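Putative hydantoin racemase (Klebsiella pneumoniae subsp. pneumoniae, PDB 3QVL) racemises allantoin, interconverting its two enantiomers, and probably acts on other 5-monosubstituted hydantoins as a member of the HyuE racemase family. Local coordinates at the interface of chains A and B. Residues are numbered along the deposited sequence; one frame, centred on the assembly and turned at random. Chains: chain A/B, Putative hydantoin racemase.

Contact 1: the interface of chains A and B. Residues chain A 103-104, 107, 209-210, 213-214, 217; chain B 103-104, 107, 209-210, 213-214, 217.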
loop_
_atom_site.group_PDB
_atom_site.type_symbol
_atom_site.label_atom_id
_atom_site.label_comp_id
_atom_site.label_asym_id
_atom_site.label_seq_id
_atom_site.Cartn_x
_atom_site.Cartn_y
_atom_site.Cartn_z
ATOM N N HIS A 103 0.201 -19.141 2.885
ATOM C CA HIS A 103 1.649 -19.313 2.736
ATOM C C HIS A 103 1.991 -20.361 1.676
ATOM O O HIS A 103 2.849 -20.124 0.822
ATOM C CB HIS A 103 2.295 -19.684 4.077
ATOM C CG HIS A 103 2.650 -18.505 4.930
ATOM N ND1 HIS A 103 1.709 -17.770 5.619
ATOM C CD2 HIS A 103 3.847 -17.943 5.219
ATOM C CE1 HIS A 103 2.310 -16.800 6.285
ATOM N NE2 HIS A 103 3.609 -16.882 6.058
ATOM N N MET A 104 1.309 -21.506 1.732
ATOM C CA MET A 104 1.516 -22.591 0.768
ATOM C C MET A 104 1.094 -22.198 -0.644
ATOM O O MET A 104 1.747 -22.577 -1.618
ATOM C CB MET A 104 0.767 -23.861 1.191
ATOM C CG MET A 104 1.269 -24.532 2.468
ATOM S SD MET A 104 2.975 -25.111 2.420
ATOM C CE MET A 104 3.840 -23.667 3.030
ATOM N N MET A 107 3.552 -20.407 -2.814
ATOM C CA MET A 107 4.695 -21.241 -3.179
ATOM C C MET A 107 4.429 -22.113 -4.410
ATOM O O MET A 107 5.364 -22.661 -4.999
ATOM C CB MET A 107 5.112 -22.119 -1.996
ATOM C CG MET A 107 5.652 -21.346 -0.804
ATOM S SD MET A 107 6.113 -22.431 0.558
ATOM C CE MET A 107 6.519 -21.227 1.820
ATOM N N LYS A 209 2.250 -29.433 8.743
ATOM C CA LYS A 209 3.562 -29.501 8.100
ATOM C C LYS A 209 4.463 -28.330 8.495
ATOM O O LYS A 209 5.681 -28.489 8.581
ATOM C CB LYS A 209 3.432 -29.583 6.573
ATOM C CG LYS A 209 2.571 -30.740 6.034
ATOM C CD LYS A 209 2.861 -32.092 6.691
ATOM C CE LYS A 209 4.161 -32.713 6.207
ATOM N NZ LYS A 209 4.411 -34.019 6.884
ATOM N N MET A 210 3.859 -27.166 8.740
ATOM C CA MET A 210 4.606 -25.986 9.187
ATOM C C MET A 210 5.159 -26.170 10.597
ATOM O O MET A 210 6.310 -25.817 10.866
ATOM C CB MET A 210 3.752 -24.715 9.105
ATOM C CG MET A 210 3.399 -24.251 7.689
ATOM S SD MET A 210 4.798 -24.106 6.552
ATOM C CE MET A 210 4.760 -25.718 5.760
ATOM N N SER A 213 7.949 -28.672 10.402
ATOM C CA SER A 213 9.104 -28.003 9.807
ATOM C C SER A 213 9.853 -27.143 10.823
ATOM O O SER A 213 11.074 -27.242 10.937
ATOM C CB SER A 213 8.677 -27.156 8.606
ATOM O OG SER A 213 8.161 -27.974 7.570
ATOM N N LEU A 214 9.115 -26.315 11.562
ATOM C CA LEU A 214 9.707 -25.437 12.573
ATOM C C LEU A 214 10.390 -26.218 13.697
ATOM O O LEU A 214 11.466 -25.832 14.159
ATOM C CB LEU A 214 8.662 -24.466 13.136
ATOM C CG LEU A 214 8.207 -23.334 12.204
ATOM C CD1 LEU A 214 6.905 -22.718 12.691
ATOM C CD2 LEU A 214 9.283 -22.263 12.044
ATOM N N LEU A 217 13.591 -27.612 12.406
ATOM C CA LEU A 217 14.554 -26.522 12.254
ATOM C C LEU A 217 15.087 -26.030 13.599
ATOM O O LEU A 217 16.031 -25.237 13.647
ATOM C CB LEU A 217 13.928 -25.355 11.481
ATOM C CG LEU A 217 13.610 -25.559 9.998
ATOM C CD1 LEU A 217 12.730 -24.431 9.471
ATOM C CD2 LEU A 217 14.881 -25.679 9.176
ATOM N N HIS B 103 9.024 -16.357 5.073
ATOM C CA HIS B 103 7.816 -17.107 5.428
ATOM C C HIS B 103 7.893 -17.667 6.849
ATOM O O HIS B 103 6.939 -17.537 7.621
ATOM C CB HIS B 103 7.561 -18.238 4.424
ATOM C CG HIS B 103 6.789 -17.814 3.211
ATOM N ND1 HIS B 103 7.347 -17.073 2.191
ATOM C CD2 HIS B 103 5.506 -18.044 2.848
ATOM C CE1 HIS B 103 6.437 -16.855 1.259
ATOM N NE2 HIS B 103 5.309 -17.432 1.634
ATOM N N MET B 104 9.030 -18.277 7.186
ATOM C CA MET B 104 9.252 -18.842 8.520
ATOM C C MET B 104 9.293 -17.770 9.603
ATOM O O MET B 104 8.794 -17.982 10.710
ATOM C CB MET B 104 10.545 -19.666 8.566
ATOM C CG MET B 104 10.549 -20.941 7.725
ATOM S SD MET B 104 9.314 -22.173 8.180
ATOM C CE MET B 104 7.945 -21.680 7.136
ATOM N N MET B 107 6.074 -16.629 11.116
ATOM C CA MET B 107 5.419 -17.673 11.902
ATOM C C MET B 107 5.929 -17.744 13.344
ATOM O O MET B 107 5.301 -18.374 14.197
ATOM C CB MET B 107 5.584 -19.034 11.221
ATOM C CG MET B 107 4.874 -19.153 9.882
ATOM S SD MET B 107 5.115 -20.769 9.126
ATOM C CE MET B 107 4.330 -20.515 7.537
ATOM N N LYS B 209 12.620 -27.782 4.082
ATOM C CA LYS B 209 11.431 -28.188 4.832
ATOM C C LYS B 209 10.136 -27.842 4.097
ATOM O O LYS B 209 9.148 -28.568 4.209
ATOM C CB LYS B 209 11.424 -27.580 6.241
ATOM C CG LYS B 209 12.663 -27.877 7.106
ATOM C CD LYS B 209 13.105 -29.343 7.081
ATOM C CE LYS B 209 12.201 -30.242 7.906
ATOM N NZ LYS B 209 12.659 -31.661 7.840
ATOM N N MET B 210 10.151 -26.740 3.344
ATOM C CA MET B 210 8.992 -26.336 2.542
ATOM C C MET B 210 8.738 -27.304 1.390
ATOM O O MET B 210 7.590 -27.668 1.124
ATOM C CB MET B 210 9.143 -24.902 2.018
ATOM C CG MET B 210 9.091 -23.805 3.083
ATOM S SD MET B 210 7.674 -23.885 4.206
ATOM C CE MET B 210 8.375 -24.821 5.569
ATOM N N SER B 213 7.429 -30.497 2.862
ATOM C CA SER B 213 6.040 -30.267 3.255
ATOM C C SER B 213 5.088 -30.345 2.064
ATOM O O SER B 213 4.072 -31.037 2.128
ATOM C CB SER B 213 5.897 -28.919 3.965
ATOM O OG SER B 213 6.622 -28.909 5.181
ATOM N N LEU B 214 5.429 -29.644 0.982
ATOM C CA LEU B 214 4.605 -29.632 -0.228
ATOM C C LEU B 214 4.485 -31.017 -0.866
ATOM O O LEU B 214 3.408 -31.398 -1.329
ATOM C CB LEU B 214 5.132 -28.606 -1.239
ATOM C CG LEU B 214 4.908 -27.127 -0.892
ATOM C CD1 LEU B 214 5.817 -26.231 -1.718
ATOM C CD2 LEU B 214 3.447 -26.719 -1.064
ATOM N N LEU B 217 2.185 -33.088 1.201
ATOM C CA LEU B 217 0.815 -32.615 1.003
ATOM C C LEU B 217 0.258 -33.014 -0.363
ATOM O O LEU B 217 -0.935 -32.846 -0.627
ATOM C CB LEU B 217 0.742 -31.092 1.173
ATOM C CG LEU B 217 0.963 -30.510 2.571
ATOM C CD1 LEU B 217 1.156 -29.001 2.507
ATOM C CD2 LEU B 217 -0.185 -30.867 3.500
#
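Two copies of this Asp/Glu/hydantoin racemase-family protein meet here through a two-fold symmetric helix-helix interface, helices 97-108 and 203-216 of each chain facing their counterparts. A:Met210 and A:Ser213, each with 48 Å² hidden by the partner, occupy its middle together with their twins. The A:Met210 side chain sets CG anti to its carbonyl carbon and then bends at chi2 and chi3 (chi3 94°), so the thioether turns toward the two-fold axis instead of running straight out. A:Met210 SD lies 3.7 Å from SD of B:Met210, and the methyl CE touches both the twin methyl and the B:Ser213 side chain. This folded sulfur pair is an apolar centre on which the surrounding side chains pack.

A:Ser213 and B:Ser213 meet OG to OG at 3.0 Å, a separation suited to a hydrogen bond between hydroxyls. Each OG is also the donor to the carbonyl O of A:Lys209 or B:Lys209 in its own chain, one turn earlier, as in A:Ser213 OG to A:Lys209 O at 2.7 Å. That donor stands 30° above the carbonyl plane. If both protons point at those carbonyls, neither is left for the twin, so a serine-serine bond would need one hydroxyl to turn its proton from its carbonyl to the other serine. CB of A:Lys209 packs on B:Ser213, CB to CB at 3.6 Å, and the twin lysine does the same for A:Ser213, while A:Lys209 CG slides past B:Leu217 in the opposite direction.

A:Met107, by contrast, is extended beyond CG and reaches tip to tip toward B:His103, placing CE 3.8 Å from the centroid of the imidazole, over its face and offset toward the rim. A:His103 and B:His103 slide past each other edge to face, their planes 80° apart. Farther out, A:Met104 SD lies 3.9 Å from B:Leu214 CD2, the two side chains crossing obliquely.

Contact 2: the interface of chains A and B. Residues chain A 103, 106-107, 132-134, 137; chain B 99, 103, 106, 132-134.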
loop_
_atom_site.group_PDB
_atom_site.type_symbol
_atom_site.label_atom_id
_atom_site.label_comp_id
_atom_site.label_asym_id
_atom_site.label_seq_id
_atom_site.Cartn_x
_atom_site.Cartn_y
_atom_site.Cartn_z
ATOM N N HIS A 103 0.201 -19.141 2.885
ATOM C CA HIS A 103 1.649 -19.313 2.736
ATOM C C HIS A 103 1.991 -20.361 1.676
ATOM O O HIS A 103 2.849 -20.124 0.822
ATOM C CB HIS A 103 2.295 -19.684 4.077
ATOM C CG HIS A 103 2.650 -18.505 4.930
ATOM N ND1 HIS A 103 1.709 -17.770 5.619
ATOM C CD2 HIS A 103 3.847 -17.943 5.219
ATOM C CE1 HIS A 103 2.310 -16.800 6.285
ATOM N NE2 HIS A 103 3.609 -16.882 6.058
ATOM N N THR A 106 1.177 -19.303 -2.158
ATOM C CA THR A 106 2.144 -18.421 -2.814
ATOM C C THR A 106 3.389 -19.175 -3.291
ATOM O O THR A 106 4.180 -18.647 -4.077
ATOM C CB THR A 106 2.574 -17.252 -1.896
ATOM O OG1 THR A 106 3.232 -17.768 -0.732
ATOM C CG2 THR A 106 1.368 -16.415 -1.475
ATOM N N MET A 107 3.552 -20.407 -2.814
ATOM C CA MET A 107 4.695 -21.241 -3.179
ATOM C C MET A 107 4.429 -22.113 -4.410
ATOM O O MET A 107 5.364 -22.661 -4.999
ATOM C CB MET A 107 5.112 -22.119 -1.996
ATOM C CG MET A 107 5.652 -21.346 -0.804
ATOM S SD MET A 107 6.113 -22.431 0.558
ATOM C CE MET A 107 6.519 -21.227 1.820
ATOM N N TYR A 132 -1.500 -10.504 6.971
ATOM C CA TYR A 132 -0.418 -11.421 6.602
ATOM C C TYR A 132 0.388 -10.928 5.398
ATOM O O TYR A 132 1.499 -11.404 5.152
ATOM C CB TYR A 132 -0.955 -12.833 6.337
ATOM C CG TYR A 132 -1.656 -13.490 7.512
ATOM C CD1 TYR A 132 -1.302 -13.189 8.830
ATOM C CD2 TYR A 132 -2.659 -14.436 7.301
ATOM C CE1 TYR A 132 -1.943 -13.798 9.906
ATOM C CE2 TYR A 132 -3.304 -15.053 8.370
ATOM C CZ TYR A 132 -2.941 -14.729 9.667
ATOM O OH TYR A 132 -3.575 -15.337 10.725
ATOM N N GLY A 133 -0.183 -9.981 4.655
ATOM C CA GLY A 133 0.488 -9.360 3.513
ATOM C C GLY A 133 0.308 -10.088 2.193
ATOM O O GLY A 133 1.156 -9.983 1.304
ATOM N N PHE A 134 -0.800 -10.814 2.057
ATOM C CA PHE A 134 -1.066 -11.604 0.853
ATOM C C PHE A 134 -2.191 -11.048 -0.025
ATOM O O PHE A 134 -2.679 -11.738 -0.923
ATOM C CB PHE A 134 -1.362 -13.067 1.214
ATOM C CG PHE A 134 -0.217 -13.780 1.883
ATOM C CD1 PHE A 134 1.033 -13.855 1.271
ATOM C CD2 PHE A 134 -0.398 -14.397 3.116
ATOM C CE1 PHE A 134 2.090 -14.520 1.889
ATOM C CE2 PHE A 134 0.651 -15.065 3.741
ATOM C CZ PHE A 134 1.898 -15.127 3.126
ATOM N N HIS A 137 -1.637 -11.219 -3.650
ATOM C CA HIS A 137 -1.580 -12.609 -4.103
ATOM C C HIS A 137 -2.955 -13.273 -4.192
ATOM O O HIS A 137 -3.076 -14.388 -4.700
ATOM C CB HIS A 137 -0.657 -13.431 -3.200
ATOM C CG HIS A 137 0.795 -13.113 -3.373
ATOM N ND1 HIS A 137 1.380 -11.994 -2.824
ATOM C CD2 HIS A 137 1.780 -13.770 -4.030
ATOM C CE1 HIS A 137 2.663 -11.973 -3.137
ATOM N NE2 HIS A 137 2.931 -13.039 -3.869
ATOM N N GLU B 99 12.518 -16.348 0.142
ATOM C CA GLU B 99 11.101 -16.667 0.278
ATOM C C GLU B 99 10.835 -17.500 1.534
ATOM O O GLU B 99 10.012 -17.124 2.370
ATOM C CB GLU B 99 10.622 -17.408 -0.976
ATOM C CG GLU B 99 9.167 -17.863 -0.954
ATOM C CD GLU B 99 8.825 -18.785 -2.113
ATOM O OE1 GLU B 99 9.709 -19.547 -2.567
ATOM O OE2 GLU B 99 7.665 -18.755 -2.572
ATOM N N HIS B 103 9.024 -16.357 5.073
ATOM C CA HIS B 103 7.816 -17.107 5.428
ATOM C C HIS B 103 7.893 -17.667 6.849
ATOM O O HIS B 103 6.939 -17.537 7.621
ATOM C CB HIS B 103 7.561 -18.238 4.424
ATOM C CG HIS B 103 6.789 -17.814 3.211
ATOM N ND1 HIS B 103 7.347 -17.073 2.191
ATOM C CD2 HIS B 103 5.506 -18.044 2.848
ATOM C CE1 HIS B 103 6.437 -16.855 1.259
ATOM N NE2 HIS B 103 5.309 -17.432 1.634
ATOM N N THR B 106 7.716 -14.917 9.829
ATOM C CA THR B 106 6.388 -14.407 10.173
ATOM C C THR B 106 5.594 -15.390 11.039
ATOM O O THR B 106 4.571 -15.025 11.626
ATOM C CB THR B 106 5.562 -14.052 8.914
ATOM O OG1 THR B 106 5.345 -15.232 8.129
ATOM C CG2 THR B 106 6.277 -13.000 8.069
ATOM N N TYR B 132 6.930 -10.389 -2.287
ATOM C CA TYR B 132 6.367 -11.467 -1.471
ATOM C C TYR B 132 5.303 -10.970 -0.490
ATOM O O TYR B 132 4.522 -11.764 0.041
ATOM C CB TYR B 132 7.468 -12.225 -0.719
ATOM C CG TYR B 132 8.512 -12.889 -1.599
ATOM C CD1 TYR B 132 8.198 -13.345 -2.882
ATOM C CD2 TYR B 132 9.812 -13.086 -1.132
ATOM C CE1 TYR B 132 9.157 -13.960 -3.683
ATOM C CE2 TYR B 132 10.777 -13.701 -1.924
ATOM C CZ TYR B 132 10.442 -14.134 -3.197
ATOM O OH TYR B 132 11.393 -14.744 -3.982
ATOM N N GLY B 133 5.288 -9.659 -0.252
ATOM C CA GLY B 133 4.290 -9.023 0.608
ATOM C C GLY B 133 4.649 -8.984 2.082
ATOM O O GLY B 133 3.762 -8.940 2.938
ATOM N N PHE B 134 5.947 -8.988 2.382
ATOM C CA PHE B 134 6.422 -9.005 3.767
ATOM C C PHE B 134 7.061 -7.690 4.225
ATOM O O PHE B 134 7.717 -7.648 5.269
ATOM C CB PHE B 134 7.400 -10.166 3.994
ATOM C CG PHE B 134 6.795 -11.530 3.791
ATOM C CD1 PHE B 134 5.667 -11.925 4.508
ATOM C CD2 PHE B 134 7.369 -12.427 2.897
ATOM C CE1 PHE B 134 5.111 -13.189 4.322
ATOM C CE2 PHE B 134 6.823 -13.693 2.706
ATOM C CZ PHE B 134 5.691 -14.076 3.420
HETATM O O HOH W 1 5.949 -17.027 -1.760
#
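B:His103 is the most buried residue of this patch of the two-fold subunit interface in the HyuE-family racemase, with 50 Å² hidden by chain A. Its CB, leaving helix 97-108, lies in the plane of the A:His103 ring, at its edge. CG rests against A:His103 CD2 and A:Met107 CE. A chi2 of 75° then turns the imidazole so that its two nitrogens serve different chains. B:His103 ND1 donates to the carbonyl O of B:Glu99, one turn earlier in its own helix, at 2.7 Å; the acceptor lies near the ring plane, although the donor stands well above the carbonyl plane. This bond helps fix the ring's rotation and, with ND1 as donor, suggests that a neutral imidazole would present NE2 as an acceptor. CD2 faces the partner histidine and A:Met107, and CE1 flanks A:Thr106 OG1. At the tip, B:His103 NE2 is hydrogen-bonded to A:Thr106 OG1 at 3.2 Å, with 153° at the hydrogen.

A:Thr106 holds OG1 in the crowded position between backbone N and carbonyl carbon (chi1 62°), from which A:Thr106 OG1 donates to A:His103 O at 2.8 Å. If the hydroxyl proton is spent there, B:His103 NE2 would have to donate, implying a protonated ring; a neutral ring would instead accept from the hydroxyl. A:Thr106 OG1 also contacts water 1 at 3.0 Å, and water 1 reaches B:Glu99 OE2, a carboxylate oxygen, at 2.6 Å, linking the chains again. Such a carboxylate could favour a charged histidine.

B:Phe134 CZ stands 3.5 Å above the B:His103 plane, over the ring centre, on the face opposite A:Met107 CE. The two phenylalanines cross obliquely, A:Phe134 CZ to B:Phe134 CE1 at 3.9 Å. In the fold, the site joins helix 97-108 to the turn following helix 122-132, where A:Gly133 and A:Phe134, with their twins in chain B, lead into the 3-10 helix 135-137.

The C-alpha centres of contact 1 and contact 2 lie about 12 Å apart, and both include A:His103, A:Met107 and B:His103 on helix 97-108. That helix is therefore the common element: in contact 1 it packs with helix 203-216, and in contact 2 it meets the turn after helix 122-132. The largely apolar first patch and the more polar, water-linked second patch form parts of a single two-fold interface, joined at the histidine pair. The deposited assembly holds six copies, so this pairing may be a building unit of a hexamer, although the coordinates alone do not establish the oligomer in solution.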